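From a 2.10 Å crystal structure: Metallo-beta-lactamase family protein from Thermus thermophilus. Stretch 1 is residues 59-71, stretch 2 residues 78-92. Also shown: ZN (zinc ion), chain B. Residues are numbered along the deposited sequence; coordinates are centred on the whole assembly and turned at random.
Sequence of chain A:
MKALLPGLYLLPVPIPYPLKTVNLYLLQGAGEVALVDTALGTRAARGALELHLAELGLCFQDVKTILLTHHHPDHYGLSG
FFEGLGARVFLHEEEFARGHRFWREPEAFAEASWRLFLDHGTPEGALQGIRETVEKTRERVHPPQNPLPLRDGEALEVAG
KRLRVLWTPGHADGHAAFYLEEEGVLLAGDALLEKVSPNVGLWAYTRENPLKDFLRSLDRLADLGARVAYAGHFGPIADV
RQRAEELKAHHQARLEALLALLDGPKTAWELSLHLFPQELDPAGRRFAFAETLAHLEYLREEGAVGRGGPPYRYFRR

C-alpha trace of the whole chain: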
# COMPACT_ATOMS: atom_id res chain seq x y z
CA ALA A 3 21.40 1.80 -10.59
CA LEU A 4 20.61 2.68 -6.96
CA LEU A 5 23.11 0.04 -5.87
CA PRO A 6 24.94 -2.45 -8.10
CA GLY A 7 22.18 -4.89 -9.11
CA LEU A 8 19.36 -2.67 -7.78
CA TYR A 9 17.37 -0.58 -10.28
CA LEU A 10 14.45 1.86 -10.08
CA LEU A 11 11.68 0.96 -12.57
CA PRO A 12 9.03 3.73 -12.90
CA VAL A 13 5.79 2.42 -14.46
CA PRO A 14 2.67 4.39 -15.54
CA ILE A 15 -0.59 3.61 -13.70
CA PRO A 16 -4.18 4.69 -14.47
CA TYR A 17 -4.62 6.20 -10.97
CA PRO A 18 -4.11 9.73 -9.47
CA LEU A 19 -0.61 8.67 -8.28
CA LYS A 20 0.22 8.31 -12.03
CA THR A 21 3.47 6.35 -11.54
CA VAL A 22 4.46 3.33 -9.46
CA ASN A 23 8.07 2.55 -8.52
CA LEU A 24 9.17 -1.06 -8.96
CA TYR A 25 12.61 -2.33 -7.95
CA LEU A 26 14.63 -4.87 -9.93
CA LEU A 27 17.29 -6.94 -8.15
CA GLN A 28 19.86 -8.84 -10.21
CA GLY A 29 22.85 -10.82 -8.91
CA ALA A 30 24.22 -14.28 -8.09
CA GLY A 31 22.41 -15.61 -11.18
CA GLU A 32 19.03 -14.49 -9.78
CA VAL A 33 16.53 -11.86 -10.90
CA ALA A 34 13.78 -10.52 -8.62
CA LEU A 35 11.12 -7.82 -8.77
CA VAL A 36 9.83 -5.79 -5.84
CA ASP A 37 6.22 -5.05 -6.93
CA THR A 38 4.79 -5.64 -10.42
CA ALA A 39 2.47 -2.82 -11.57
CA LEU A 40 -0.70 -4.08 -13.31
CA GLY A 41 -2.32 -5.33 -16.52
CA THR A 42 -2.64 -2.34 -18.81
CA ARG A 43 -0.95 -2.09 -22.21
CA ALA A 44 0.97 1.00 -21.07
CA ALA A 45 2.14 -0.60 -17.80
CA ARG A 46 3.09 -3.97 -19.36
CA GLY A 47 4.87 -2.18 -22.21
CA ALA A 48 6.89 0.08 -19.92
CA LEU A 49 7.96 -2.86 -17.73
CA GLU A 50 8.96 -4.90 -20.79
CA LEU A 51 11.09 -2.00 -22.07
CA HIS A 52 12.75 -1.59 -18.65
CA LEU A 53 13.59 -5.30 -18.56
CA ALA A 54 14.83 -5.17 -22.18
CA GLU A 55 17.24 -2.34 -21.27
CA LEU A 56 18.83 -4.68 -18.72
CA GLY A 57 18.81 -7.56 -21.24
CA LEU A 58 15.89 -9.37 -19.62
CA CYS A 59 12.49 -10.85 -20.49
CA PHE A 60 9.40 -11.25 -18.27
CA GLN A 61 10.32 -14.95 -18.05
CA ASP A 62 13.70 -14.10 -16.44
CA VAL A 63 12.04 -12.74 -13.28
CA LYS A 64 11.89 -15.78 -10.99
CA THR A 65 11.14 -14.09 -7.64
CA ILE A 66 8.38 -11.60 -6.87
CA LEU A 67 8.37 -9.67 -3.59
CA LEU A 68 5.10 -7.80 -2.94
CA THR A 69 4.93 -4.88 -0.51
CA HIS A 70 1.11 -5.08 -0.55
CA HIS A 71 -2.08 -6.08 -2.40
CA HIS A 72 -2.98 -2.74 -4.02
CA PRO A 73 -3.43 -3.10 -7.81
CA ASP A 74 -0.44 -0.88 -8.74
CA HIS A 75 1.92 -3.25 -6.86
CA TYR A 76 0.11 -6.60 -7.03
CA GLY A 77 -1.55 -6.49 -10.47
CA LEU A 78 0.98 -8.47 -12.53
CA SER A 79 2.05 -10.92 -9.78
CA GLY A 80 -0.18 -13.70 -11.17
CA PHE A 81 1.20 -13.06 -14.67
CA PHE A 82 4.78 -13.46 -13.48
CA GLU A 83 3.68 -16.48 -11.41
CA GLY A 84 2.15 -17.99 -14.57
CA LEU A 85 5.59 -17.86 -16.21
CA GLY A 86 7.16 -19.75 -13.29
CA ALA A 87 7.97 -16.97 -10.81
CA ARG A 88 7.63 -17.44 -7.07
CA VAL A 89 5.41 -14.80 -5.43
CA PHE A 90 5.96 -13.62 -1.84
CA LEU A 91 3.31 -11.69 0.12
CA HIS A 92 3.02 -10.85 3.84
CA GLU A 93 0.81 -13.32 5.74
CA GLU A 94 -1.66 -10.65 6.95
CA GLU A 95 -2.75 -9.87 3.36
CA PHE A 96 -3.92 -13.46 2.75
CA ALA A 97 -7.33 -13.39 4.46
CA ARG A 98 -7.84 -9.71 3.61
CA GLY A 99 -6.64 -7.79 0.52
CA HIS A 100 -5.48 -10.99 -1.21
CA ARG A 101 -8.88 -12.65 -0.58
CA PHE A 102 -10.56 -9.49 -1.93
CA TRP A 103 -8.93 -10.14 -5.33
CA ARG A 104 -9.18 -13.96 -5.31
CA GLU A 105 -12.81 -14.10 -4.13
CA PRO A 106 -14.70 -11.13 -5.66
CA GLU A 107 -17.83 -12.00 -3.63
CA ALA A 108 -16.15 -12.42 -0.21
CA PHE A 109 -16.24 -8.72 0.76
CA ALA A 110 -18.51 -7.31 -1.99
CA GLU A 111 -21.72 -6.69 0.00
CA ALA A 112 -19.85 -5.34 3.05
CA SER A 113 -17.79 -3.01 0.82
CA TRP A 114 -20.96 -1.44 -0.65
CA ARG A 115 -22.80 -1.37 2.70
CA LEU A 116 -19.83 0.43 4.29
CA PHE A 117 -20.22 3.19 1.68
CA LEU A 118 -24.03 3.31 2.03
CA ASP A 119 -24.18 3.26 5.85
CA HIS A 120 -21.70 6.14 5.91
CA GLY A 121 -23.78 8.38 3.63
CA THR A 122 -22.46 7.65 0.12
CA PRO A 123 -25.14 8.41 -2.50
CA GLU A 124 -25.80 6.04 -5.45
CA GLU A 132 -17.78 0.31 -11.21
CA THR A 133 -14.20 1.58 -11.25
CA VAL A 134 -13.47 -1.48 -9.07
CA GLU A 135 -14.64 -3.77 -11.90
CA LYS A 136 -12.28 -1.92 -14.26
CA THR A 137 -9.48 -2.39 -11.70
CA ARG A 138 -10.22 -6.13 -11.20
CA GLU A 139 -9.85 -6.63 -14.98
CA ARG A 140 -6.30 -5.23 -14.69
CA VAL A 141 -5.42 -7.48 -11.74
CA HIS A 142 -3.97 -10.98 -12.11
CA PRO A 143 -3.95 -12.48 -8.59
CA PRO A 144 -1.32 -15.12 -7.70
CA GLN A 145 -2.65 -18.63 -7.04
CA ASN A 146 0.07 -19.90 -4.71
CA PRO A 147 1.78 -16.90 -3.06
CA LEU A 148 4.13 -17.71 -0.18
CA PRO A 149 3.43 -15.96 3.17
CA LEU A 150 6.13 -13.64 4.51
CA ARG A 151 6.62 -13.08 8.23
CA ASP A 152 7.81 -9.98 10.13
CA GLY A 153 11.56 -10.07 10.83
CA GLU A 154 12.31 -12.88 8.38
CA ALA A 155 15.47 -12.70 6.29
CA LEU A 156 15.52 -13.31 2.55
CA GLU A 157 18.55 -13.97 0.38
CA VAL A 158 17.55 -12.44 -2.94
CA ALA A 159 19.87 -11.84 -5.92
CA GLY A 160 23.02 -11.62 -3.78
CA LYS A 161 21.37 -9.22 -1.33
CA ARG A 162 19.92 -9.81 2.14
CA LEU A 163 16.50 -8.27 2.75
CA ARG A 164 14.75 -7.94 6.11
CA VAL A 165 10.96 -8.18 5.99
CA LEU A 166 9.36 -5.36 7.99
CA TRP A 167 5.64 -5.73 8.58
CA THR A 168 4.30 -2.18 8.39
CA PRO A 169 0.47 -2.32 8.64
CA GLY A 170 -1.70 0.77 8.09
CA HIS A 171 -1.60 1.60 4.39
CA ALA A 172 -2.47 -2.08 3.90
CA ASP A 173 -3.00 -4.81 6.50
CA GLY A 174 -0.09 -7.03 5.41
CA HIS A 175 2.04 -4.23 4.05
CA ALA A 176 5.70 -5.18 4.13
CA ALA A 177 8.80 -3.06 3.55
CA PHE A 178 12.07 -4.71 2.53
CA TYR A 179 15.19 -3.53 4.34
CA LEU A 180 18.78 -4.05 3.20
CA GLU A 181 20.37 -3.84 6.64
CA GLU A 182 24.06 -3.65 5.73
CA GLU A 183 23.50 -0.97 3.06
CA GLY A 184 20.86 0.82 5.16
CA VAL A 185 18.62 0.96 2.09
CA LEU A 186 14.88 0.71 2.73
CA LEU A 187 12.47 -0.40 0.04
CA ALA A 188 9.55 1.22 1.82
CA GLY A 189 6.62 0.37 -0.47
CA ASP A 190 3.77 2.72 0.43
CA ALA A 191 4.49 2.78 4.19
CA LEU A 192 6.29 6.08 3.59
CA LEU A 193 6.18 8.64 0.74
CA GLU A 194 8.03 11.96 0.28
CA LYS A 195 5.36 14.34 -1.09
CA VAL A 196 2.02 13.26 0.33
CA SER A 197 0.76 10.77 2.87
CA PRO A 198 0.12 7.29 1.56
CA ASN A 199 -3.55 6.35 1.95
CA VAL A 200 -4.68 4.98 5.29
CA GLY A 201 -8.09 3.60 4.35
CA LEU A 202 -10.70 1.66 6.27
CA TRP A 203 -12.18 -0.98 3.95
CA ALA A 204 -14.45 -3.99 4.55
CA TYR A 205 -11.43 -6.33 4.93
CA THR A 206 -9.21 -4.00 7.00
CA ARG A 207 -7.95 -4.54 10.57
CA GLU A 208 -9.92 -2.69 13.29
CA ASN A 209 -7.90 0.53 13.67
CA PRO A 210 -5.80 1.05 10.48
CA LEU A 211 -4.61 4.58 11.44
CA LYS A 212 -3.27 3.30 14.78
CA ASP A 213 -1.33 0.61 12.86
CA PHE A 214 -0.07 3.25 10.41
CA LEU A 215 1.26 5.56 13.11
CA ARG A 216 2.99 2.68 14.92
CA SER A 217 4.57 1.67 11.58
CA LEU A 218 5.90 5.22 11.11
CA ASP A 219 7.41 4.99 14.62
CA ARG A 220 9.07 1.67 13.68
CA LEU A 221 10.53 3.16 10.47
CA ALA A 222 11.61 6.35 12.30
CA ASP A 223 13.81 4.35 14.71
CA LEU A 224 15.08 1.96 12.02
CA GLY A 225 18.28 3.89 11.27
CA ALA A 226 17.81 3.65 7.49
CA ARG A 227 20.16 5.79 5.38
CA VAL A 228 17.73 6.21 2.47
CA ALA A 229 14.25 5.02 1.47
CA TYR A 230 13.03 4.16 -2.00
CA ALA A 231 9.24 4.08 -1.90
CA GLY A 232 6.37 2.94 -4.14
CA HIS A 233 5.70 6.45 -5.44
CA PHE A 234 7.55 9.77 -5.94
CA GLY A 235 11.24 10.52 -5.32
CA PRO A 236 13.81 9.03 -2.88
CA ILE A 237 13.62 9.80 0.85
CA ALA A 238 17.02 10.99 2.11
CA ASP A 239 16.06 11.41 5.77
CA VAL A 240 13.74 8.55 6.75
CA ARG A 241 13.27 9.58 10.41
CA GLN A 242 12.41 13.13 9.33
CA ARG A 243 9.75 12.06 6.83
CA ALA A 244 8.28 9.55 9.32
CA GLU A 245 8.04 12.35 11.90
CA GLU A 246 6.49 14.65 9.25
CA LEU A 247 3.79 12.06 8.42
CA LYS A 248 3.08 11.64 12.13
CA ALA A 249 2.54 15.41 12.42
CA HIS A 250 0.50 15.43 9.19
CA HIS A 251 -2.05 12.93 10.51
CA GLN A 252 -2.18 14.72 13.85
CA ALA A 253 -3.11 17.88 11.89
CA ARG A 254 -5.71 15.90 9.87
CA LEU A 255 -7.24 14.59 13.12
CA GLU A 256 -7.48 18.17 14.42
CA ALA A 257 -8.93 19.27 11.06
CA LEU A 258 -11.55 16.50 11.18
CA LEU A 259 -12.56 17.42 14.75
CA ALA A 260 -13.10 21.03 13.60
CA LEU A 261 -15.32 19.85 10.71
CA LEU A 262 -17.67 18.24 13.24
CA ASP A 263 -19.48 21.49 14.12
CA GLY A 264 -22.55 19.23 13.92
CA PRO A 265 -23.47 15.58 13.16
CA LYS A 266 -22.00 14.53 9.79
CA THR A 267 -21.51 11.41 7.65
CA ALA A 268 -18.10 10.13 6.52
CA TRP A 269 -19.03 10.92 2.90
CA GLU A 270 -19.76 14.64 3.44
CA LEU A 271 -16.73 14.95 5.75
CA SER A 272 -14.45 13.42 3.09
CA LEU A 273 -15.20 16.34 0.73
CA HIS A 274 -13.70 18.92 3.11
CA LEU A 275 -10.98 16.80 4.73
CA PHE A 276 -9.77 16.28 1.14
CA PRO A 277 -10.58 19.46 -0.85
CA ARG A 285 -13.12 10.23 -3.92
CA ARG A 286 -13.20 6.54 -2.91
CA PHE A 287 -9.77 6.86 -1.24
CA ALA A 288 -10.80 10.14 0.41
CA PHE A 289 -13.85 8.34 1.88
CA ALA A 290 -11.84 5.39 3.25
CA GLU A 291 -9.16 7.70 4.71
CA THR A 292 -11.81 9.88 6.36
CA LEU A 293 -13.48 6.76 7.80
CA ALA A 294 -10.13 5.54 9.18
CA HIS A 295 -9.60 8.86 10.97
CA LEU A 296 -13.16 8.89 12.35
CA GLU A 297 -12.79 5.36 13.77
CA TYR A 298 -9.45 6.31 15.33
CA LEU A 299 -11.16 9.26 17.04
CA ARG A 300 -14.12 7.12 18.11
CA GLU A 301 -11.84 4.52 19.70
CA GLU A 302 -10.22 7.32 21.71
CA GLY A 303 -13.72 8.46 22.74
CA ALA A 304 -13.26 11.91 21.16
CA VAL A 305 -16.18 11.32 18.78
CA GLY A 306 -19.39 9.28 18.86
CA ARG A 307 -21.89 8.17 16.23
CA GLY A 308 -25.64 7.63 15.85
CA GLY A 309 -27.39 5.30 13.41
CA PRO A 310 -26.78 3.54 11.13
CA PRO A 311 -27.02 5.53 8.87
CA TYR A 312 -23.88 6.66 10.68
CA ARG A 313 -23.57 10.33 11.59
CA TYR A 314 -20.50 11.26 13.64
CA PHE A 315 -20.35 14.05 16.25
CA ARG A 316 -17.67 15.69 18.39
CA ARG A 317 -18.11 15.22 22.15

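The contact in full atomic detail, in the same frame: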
# COMPACT_ATOMS: atom_id res chain seq x y z
N CYS A 59 13.87 -10.61 -20.08
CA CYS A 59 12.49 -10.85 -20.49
C CYS A 59 11.65 -11.02 -19.23
O CYS A 59 12.20 -11.23 -18.15
CB CYS A 59 12.39 -12.13 -21.33
SG CYS A 59 13.59 -12.24 -22.68
N PHE A 60 10.33 -10.94 -19.37
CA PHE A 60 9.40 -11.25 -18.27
C PHE A 60 9.73 -12.60 -17.64
O PHE A 60 9.67 -12.75 -16.42
CB PHE A 60 7.95 -11.29 -18.77
CG PHE A 60 7.36 -9.94 -19.09
CD1 PHE A 60 7.40 -8.90 -18.17
CD2 PHE A 60 6.73 -9.72 -20.32
CE1 PHE A 60 6.84 -7.65 -18.46
CE2 PHE A 60 6.16 -8.48 -20.63
CZ PHE A 60 6.22 -7.44 -19.69
N GLN A 61 10.08 -13.57 -18.48
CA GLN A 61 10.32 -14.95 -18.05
C GLN A 61 11.59 -15.10 -17.20
O GLN A 61 11.75 -16.12 -16.52
CB GLN A 61 10.38 -15.89 -19.26
CG GLN A 61 9.05 -16.08 -20.00
CD GLN A 61 8.75 -14.98 -21.03
OE1 GLN A 61 9.51 -14.02 -21.17
NE2 GLN A 61 7.64 -15.14 -21.74
N ASP A 62 12.47 -14.10 -17.24
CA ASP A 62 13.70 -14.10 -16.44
C ASP A 62 13.46 -13.79 -14.96
O ASP A 62 14.28 -14.15 -14.11
CB ASP A 62 14.73 -13.13 -17.03
CG ASP A 62 15.25 -13.57 -18.39
OD1 ASP A 62 15.46 -14.78 -18.59
OD2 ASP A 62 15.44 -12.70 -19.27
N VAL A 63 12.35 -13.13 -14.66
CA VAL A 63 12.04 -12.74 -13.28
C VAL A 63 11.46 -13.92 -12.51
O VAL A 63 10.28 -14.26 -12.68
CB VAL A 63 11.08 -11.53 -13.21
CG1 VAL A 63 10.94 -11.06 -11.76
CG2 VAL A 63 11.57 -10.39 -14.09
N LYS A 64 12.27 -14.54 -11.67
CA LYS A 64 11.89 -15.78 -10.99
C LYS A 64 11.40 -15.59 -9.56
O LYS A 64 10.83 -16.51 -8.98
CB LYS A 64 13.04 -16.79 -11.04
CG LYS A 64 13.28 -17.42 -12.43
CD LYS A 64 12.16 -18.40 -12.80
CE LYS A 64 12.40 -19.05 -14.16
NZ LYS A 64 11.35 -20.07 -14.47
N THR A 65 11.62 -14.41 -8.99
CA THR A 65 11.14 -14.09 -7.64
C THR A 65 10.37 -12.78 -7.63
O THR A 65 10.84 -11.77 -8.18
CB THR A 65 12.29 -14.02 -6.60
OG1 THR A 65 13.05 -15.23 -6.64
CG2 THR A 65 11.75 -13.83 -5.17
N ILE A 66 9.19 -12.80 -7.03
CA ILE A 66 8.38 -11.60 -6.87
C ILE A 66 8.19 -11.32 -5.38
O ILE A 66 7.71 -12.18 -4.63
CB ILE A 66 6.99 -11.73 -7.55
CG1 ILE A 66 7.12 -12.13 -9.03
CG2 ILE A 66 6.18 -10.44 -7.37
CD1 ILE A 66 7.77 -11.09 -9.94
N LEU A 67 8.59 -10.12 -4.96
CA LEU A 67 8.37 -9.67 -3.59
C LEU A 67 7.34 -8.54 -3.58
O LEU A 67 7.59 -7.47 -4.13
CB LEU A 67 9.69 -9.22 -2.95
CG LEU A 67 10.86 -10.21 -2.96
CD1 LEU A 67 12.12 -9.58 -2.41
CD2 LEU A 67 10.52 -11.49 -2.19
N LEU A 68 6.18 -8.79 -2.98
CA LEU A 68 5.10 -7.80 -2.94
C LEU A 68 5.05 -7.05 -1.62
O LEU A 68 4.95 -7.65 -0.56
CB LEU A 68 3.74 -8.45 -3.22
CG LEU A 68 3.52 -9.13 -4.57
CD1 LEU A 68 2.11 -9.72 -4.65
CD2 LEU A 68 3.77 -8.18 -5.74
N THR A 69 5.09 -5.72 -1.70
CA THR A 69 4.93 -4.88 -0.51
C THR A 69 3.50 -4.97 0.02
O THR A 69 3.29 -5.06 1.23
CB THR A 69 5.32 -3.41 -0.78
OG1 THR A 69 4.50 -2.87 -1.82
CG2 THR A 69 6.80 -3.30 -1.17
N HIS A 70 2.53 -4.97 -0.90
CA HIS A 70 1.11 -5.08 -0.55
C HIS A 70 0.21 -5.43 -1.74
O HIS A 70 0.68 -5.57 -2.87
CB HIS A 70 0.61 -3.82 0.18
CG HIS A 70 0.75 -2.55 -0.61
ND1 HIS A 70 1.95 -2.12 -1.13
CD2 HIS A 70 -0.16 -1.60 -0.92
CE1 HIS A 70 1.77 -0.97 -1.75
NE2 HIS A 70 0.50 -0.63 -1.63
N HIS A 71 -1.09 -5.56 -1.46
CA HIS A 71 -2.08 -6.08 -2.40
C HIS A 71 -2.71 -5.05 -3.35
O HIS A 71 -3.52 -5.42 -4.20
CB HIS A 71 -3.23 -6.73 -1.62
CG HIS A 71 -4.15 -5.74 -0.99
ND1 HIS A 71 -3.87 -5.13 0.22
CD2 HIS A 71 -5.34 -5.23 -1.39
CE1 HIS A 71 -4.85 -4.30 0.53
NE2 HIS A 71 -5.76 -4.35 -0.43
N LEU A 78 0.34 -7.50 -11.63
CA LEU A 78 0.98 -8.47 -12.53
C LEU A 78 1.58 -9.71 -11.86
O LEU A 78 2.17 -10.55 -12.53
CB LEU A 78 2.01 -7.79 -13.44
CG LEU A 78 1.49 -6.92 -14.60
CD1 LEU A 78 2.65 -6.35 -15.40
CD2 LEU A 78 0.55 -7.70 -15.51
N SER A 79 1.43 -9.82 -10.54
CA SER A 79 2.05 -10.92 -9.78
C SER A 79 1.62 -12.31 -10.27
O SER A 79 2.44 -13.22 -10.35
CB SER A 79 1.80 -10.77 -8.28
OG SER A 79 0.42 -10.75 -7.97
N GLY A 80 0.34 -12.45 -10.61
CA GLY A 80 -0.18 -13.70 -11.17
C GLY A 80 0.33 -13.98 -12.57
O GLY A 80 0.45 -15.14 -12.96
N PHE A 81 0.61 -12.92 -13.33
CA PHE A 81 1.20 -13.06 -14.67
C PHE A 81 2.61 -13.62 -14.57
O PHE A 81 2.94 -14.61 -15.23
CB PHE A 81 1.19 -11.72 -15.43
CG PHE A 81 2.05 -11.71 -16.68
CD1 PHE A 81 1.67 -12.43 -17.82
CD2 PHE A 81 3.24 -10.99 -16.72
CE1 PHE A 81 2.47 -12.43 -18.97
CE2 PHE A 81 4.05 -10.97 -17.87
CZ PHE A 81 3.66 -11.70 -19.00
N PHE A 82 3.43 -12.97 -13.75
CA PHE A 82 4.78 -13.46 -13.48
C PHE A 82 4.76 -14.87 -12.90
O PHE A 82 5.54 -15.73 -13.33
CB PHE A 82 5.54 -12.50 -12.56
CG PHE A 82 6.07 -11.28 -13.27
CD1 PHE A 82 5.48 -10.04 -13.08
CD2 PHE A 82 7.15 -11.39 -14.14
CE1 PHE A 82 5.97 -8.91 -13.74
CE2 PHE A 82 7.65 -10.26 -14.81
CZ PHE A 82 7.05 -9.02 -14.60
N GLU A 83 3.85 -15.13 -11.96
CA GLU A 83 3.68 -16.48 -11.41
C GLU A 83 3.35 -17.51 -12.49
O GLU A 83 3.87 -18.63 -12.47
CB GLU A 83 2.62 -16.51 -10.31
CG GLU A 83 2.65 -17.76 -9.44
CD GLU A 83 1.39 -17.94 -8.62
OE1 GLU A 83 0.29 -17.73 -9.17
OE2 GLU A 83 1.50 -18.27 -7.42
N GLY A 84 2.51 -17.11 -13.45
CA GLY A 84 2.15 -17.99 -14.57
C GLY A 84 3.33 -18.40 -15.44
O GLY A 84 3.30 -19.45 -16.08
N LEU A 85 4.38 -17.58 -15.44
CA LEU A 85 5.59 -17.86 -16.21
C LEU A 85 6.60 -18.69 -15.41
O LEU A 85 7.62 -19.12 -15.95
CB LEU A 85 6.23 -16.57 -16.73
CG LEU A 85 5.33 -15.60 -17.51
CD1 LEU A 85 6.00 -14.23 -17.65
CD2 LEU A 85 4.93 -16.14 -18.89
N GLY A 86 6.30 -18.92 -14.13
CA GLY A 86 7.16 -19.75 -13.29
C GLY A 86 7.79 -19.04 -12.11
O GLY A 86 8.55 -19.65 -11.36
N ALA A 87 7.46 -17.77 -11.94
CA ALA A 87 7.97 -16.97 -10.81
C ALA A 87 7.34 -17.36 -9.48
O ALA A 87 6.17 -17.76 -9.42
CB ALA A 87 7.76 -15.48 -11.08
N ARG A 88 8.12 -17.21 -8.42
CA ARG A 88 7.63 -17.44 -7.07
C ARG A 88 7.21 -16.11 -6.45
O ARG A 88 8.01 -15.17 -6.40
CB ARG A 88 8.71 -18.11 -6.23
CG ARG A 88 8.17 -18.88 -5.05
CD ARG A 88 8.79 -20.27 -5.01
NE ARG A 88 10.16 -20.26 -4.50
CZ ARG A 88 11.04 -21.24 -4.67
NH1 ARG A 88 12.25 -21.13 -4.16
NH2 ARG A 88 10.71 -22.33 -5.36
N VAL A 89 5.97 -16.04 -5.98
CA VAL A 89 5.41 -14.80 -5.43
C VAL A 89 5.38 -14.82 -3.90
O VAL A 89 4.85 -15.76 -3.29
CB VAL A 89 4.00 -14.50 -6.00
CG1 VAL A 89 3.45 -13.19 -5.44
CG2 VAL A 89 4.04 -14.44 -7.51
N PHE A 90 5.95 -13.78 -3.29
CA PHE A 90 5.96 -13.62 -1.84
C PHE A 90 5.09 -12.44 -1.41
O PHE A 90 5.14 -11.37 -2.02
CB PHE A 90 7.39 -13.42 -1.34
CG PHE A 90 8.26 -14.65 -1.42
CD1 PHE A 90 8.32 -15.54 -0.36
CD2 PHE A 90 9.02 -14.90 -2.56
CE1 PHE A 90 9.12 -16.68 -0.43
CE2 PHE A 90 9.83 -16.03 -2.64
CZ PHE A 90 9.88 -16.93 -1.57
N LEU A 91 4.30 -12.65 -0.36
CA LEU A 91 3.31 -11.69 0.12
C LEU A 91 3.21 -11.84 1.63
O LEU A 91 3.16 -12.97 2.12
CB LEU A 91 1.95 -12.01 -0.50
CG LEU A 91 0.94 -10.98 -1.02
CD1 LEU A 91 -0.47 -11.53 -0.81
CD2 LEU A 91 1.06 -9.59 -0.41
N HIS A 92 3.14 -10.74 2.38
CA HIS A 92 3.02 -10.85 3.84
C HIS A 92 1.74 -11.55 4.27
O HIS A 92 0.67 -11.30 3.73
CB HIS A 92 3.13 -9.49 4.54
CG HIS A 92 3.16 -9.59 6.03
ND1 HIS A 92 2.02 -9.61 6.80
CD2 HIS A 92 4.20 -9.72 6.89
CE1 HIS A 92 2.35 -9.73 8.07
NE2 HIS A 92 3.67 -9.80 8.15
ZN ZN B . -0.76 1.20 -1.93
O HOH W 1 9.71 -17.39 -14.82
O HOH W 2 9.85 -22.11 -12.91
O HOH W 3 3.29 -7.91 1.46
O HOH W 4 -0.72 1.84 -3.83

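Two parallel strands, joined by a helix that runs back nearly antiparallel to the first (162°), bury 935 Å² between the stretches. Ile66 makes two of the four backbone hydrogen bonds: its N donates to Arg88 O (2.7 Å) and its O accepts from Phe90 N (2.7 Å), so Ile66 bonds to the residues flanking its partner Val89, as parallel register requires. Arg88 N to Lys64 O and Leu68 N to Phe90 O (both 2.9 Å) extend the ladder. Side chains alternate across the sheet. On the face of Ile66 and Leu68 lies the helix: Ile66 CD1 reaches Phe82 CB (3.7 Å), its CG1 meets Ala87 CB (4.0 Å), and Leu68 CD1 fits among Ser79 CB (3.8 Å), Val89 CG1 (3.8 Å) and Leu91 CG (4.0 Å). On the other face, Leu67 CD2 rests near Phe90 CD2 (3.7 Å). Before the strand, Phe60 fills a hollow lined by Phe81, Phe82 and Leu85. Phe81 turns its edge to the Phe60 face (planes at 87°), Phe82 lies oblique, and Leu85 CD1 touches Phe60 CB (3.7 Å). Gly86, at positive phi, closes the helix in a Schellman turn. Beside it, water 2 links Lys64 NZ (3.0 Å) to Gly86 O (3.2 Å). Past the strand, His70 NE2 binds zinc at 2.2 Å.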